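Local coordinates for fiber protein (Duck adenovirus 1, PDB 6ITX), which forms the C-terminal head domain of the adenovirus fiber, a trimeric capsid protein that probably attaches the virion to its host-cell receptor, at residues 139-144 / 265-270. Residues are numbered along the deposited sequence; the frame is centred on the assembly and turned at random.
Sequences IQIKAT and MVFVIT
I139 meets M265 and F267 across the interior of the fiber head, and the group illustrates how apolar side chains can join two layers of a beta sandwich. Strands 139-144 and 265-270 run 11.0 Å apart at their closest approach and diverge by 57°, with no hydrogen bond between them. Because they diverge, packing is concentrated at the N-terminal ends of the segments. The CG1 branch of I139 swings opposite the backbone N (chi1 -179°) and carries CD1 across the gap, where it lies 3.8 Å from SD of M265. The same CD1 comes up to the edge of the F267 ring, near the ring plane, 4.0 Å from CZ. I139 CG2 reaches that CZ as well, so both ends of the forked isoleucine engage the ring's outermost carbon. Two residues on, on the same side of the strand, I141 brings CG1 obliquely to CZ of F267, also at 4.0 Å. Beyond this point the strands splay apart: I269 comes no nearer than 7.1 Å, from its CD1 to I141 CB, and T270, at the far end, is exposed to solvent. Around the buried end, F161 stacks on the F267 ring, and L163 of strand 160-165 touches both I141 and F267. Strand 288-299, hydrogen-bonded alongside 134-144, adds I294 against F267 and F296 against M265, while strand 241-253, antiparallel partner of 262-271, sets L246 against F267 and V248 against M265.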
loop_
_atom_site.group_PDB
_atom_site.type_symbol
_atom_site.label_atom_id
_atom_site.label_comp_id
_atom_site.label_asym_id
_atom_site.label_seq_id
_atom_site.Cartn_x
_atom_site.Cartn_y
_atom_site.Cartn_z
ATOM N N ILE A 139 -6.245 2.416 9.969
ATOM C CA ILE A 139 -6.218 3.067 11.272
ATOM C C ILE A 139 -6.482 4.557 11.072
ATOM O O ILE A 139 -6.002 5.164 10.104
ATOM C CB ILE A 139 -4.889 2.817 12.009
ATOM C CG1 ILE A 139 -4.898 3.499 13.378
ATOM C CG2 ILE A 139 -3.721 3.270 11.175
ATOM C CD1 ILE A 139 -3.990 2.825 14.404
ATOM N N GLN A 140 -7.281 5.133 11.969
ATOM C CA GLN A 140 -7.643 6.544 11.913
ATOM C C GLN A 140 -7.505 7.107 13.314
ATOM O O GLN A 140 -8.097 6.564 14.253
ATOM C CB GLN A 140 -9.074 6.735 11.394
ATOM C CG GLN A 140 -9.506 8.182 11.321
ATOM C CD GLN A 140 -10.801 8.390 10.546
ATOM O OE1 GLN A 140 -11.745 7.617 10.656
ATOM N NE2 GLN A 140 -10.843 9.448 9.766
ATOM N N ILE A 141 -6.719 8.184 13.454
ATOM C CA ILE A 141 -6.387 8.773 14.748
ATOM C C ILE A 141 -6.807 10.234 14.755
ATOM O O ILE A 141 -6.569 10.956 13.780
ATOM C CB ILE A 141 -4.880 8.648 15.056
ATOM C CG1 ILE A 141 -4.480 7.175 15.083
ATOM C CG2 ILE A 141 -4.516 9.347 16.398
ATOM C CD1 ILE A 141 -5.173 6.437 16.197
ATOM N N LYS A 142 -7.426 10.673 15.857
ATOM C CA LYS A 142 -7.765 12.078 16.064
ATOM C C LYS A 142 -7.160 12.550 17.375
ATOM O O LYS A 142 -7.273 11.857 18.390
ATOM C CB LYS A 142 -9.272 12.289 16.095
ATOM C CG LYS A 142 -9.655 13.742 16.191
ATOM C CD LYS A 142 -11.137 13.901 15.968
ATOM C CE LYS A 142 -11.645 15.235 16.482
ATOM N NZ LYS A 142 -13.134 15.274 16.266
ATOM N N ALA A 143 -6.545 13.730 17.365
ATOM C CA ALA A 143 -5.881 14.222 18.563
ATOM C C ALA A 143 -6.136 15.715 18.774
ATOM O O ALA A 143 -6.435 16.466 17.840
ATOM C CB ALA A 143 -4.379 13.953 18.496
ATOM N N THR A 144 -6.011 16.142 20.034
ATOM C CA THR A 144 -6.080 17.551 20.397
ATOM C C THR A 144 -4.840 17.945 21.185
ATOM O O THR A 144 -4.258 17.138 21.914
ATOM C CB THR A 144 -7.333 17.880 21.234
ATOM O OG1 THR A 144 -7.301 17.149 22.467
ATOM C CG2 THR A 144 -8.604 17.546 20.478
ATOM N N MET A 265 2.749 0.734 16.101
ATOM C CA MET A 265 2.556 1.692 15.026
ATOM C C MET A 265 3.087 3.023 15.498
ATOM O O MET A 265 2.568 3.576 16.469
ATOM C CB MET A 265 1.087 1.806 14.664
ATOM C CG MET A 265 0.525 0.469 14.266
ATOM S SD MET A 265 -1.021 0.656 13.433
ATOM C CE MET A 265 -0.789 -0.483 12.116
ATOM N N VAL A 266 4.129 3.524 14.849
ATOM C CA VAL A 266 4.642 4.849 15.162
ATOM C C VAL A 266 4.290 5.773 14.006
ATOM O O VAL A 266 4.464 5.411 12.834
ATOM C CB VAL A 266 6.153 4.829 15.465
ATOM C CG1 VAL A 266 6.918 4.094 14.397
ATOM C CG2 VAL A 266 6.661 6.250 15.643
ATOM N N PHE A 267 3.729 6.931 14.342
ATOM C CA PHE A 267 3.294 7.942 13.383
ATOM C C PHE A 267 4.262 9.107 13.442
ATOM O O PHE A 267 4.586 9.586 14.536
ATOM C CB PHE A 267 1.892 8.457 13.715
ATOM C CG PHE A 267 0.818 7.431 13.602
ATOM C CD1 PHE A 267 0.695 6.434 14.541
ATOM C CD2 PHE A 267 -0.082 7.474 12.558
ATOM C CE1 PHE A 267 -0.299 5.498 14.432
ATOM C CE2 PHE A 267 -1.076 6.533 12.434
ATOM C CZ PHE A 267 -1.192 5.545 13.371
ATOM N N VAL A 268 4.716 9.570 12.282
ATOM C CA VAL A 268 5.501 10.800 12.182
ATOM C C VAL A 268 4.764 11.731 11.230
ATOM O O VAL A 268 4.448 11.346 10.095
ATOM C CB VAL A 268 6.935 10.539 11.700
ATOM C CG1 VAL A 268 7.718 11.834 11.611
ATOM C CG2 VAL A 268 7.618 9.585 12.633
ATOM N N ILE A 269 4.482 12.941 11.694
ATOM C CA ILE A 269 3.647 13.905 10.989
ATOM C C ILE A 269 4.423 15.211 10.966
ATOM O O ILE A 269 4.978 15.613 11.997
ATOM C CB ILE A 269 2.281 14.071 11.693
ATOM C CG1 ILE A 269 1.388 12.841 11.467
ATOM C CG2 ILE A 269 1.578 15.345 11.262
ATOM C CD1 ILE A 269 0.107 12.835 12.345
ATOM N N THR A 270 4.491 15.861 9.804
ATOM C CA THR A 270 5.332 17.044 9.654
ATOM C C THR A 270 4.526 18.282 9.258
ATOM O O THR A 270 3.434 18.199 8.694
ATOM C CB THR A 270 6.436 16.815 8.620
ATOM O OG1 THR A 270 5.848 16.426 7.366
ATOM C CG2 THR A 270 7.404 15.754 9.110
#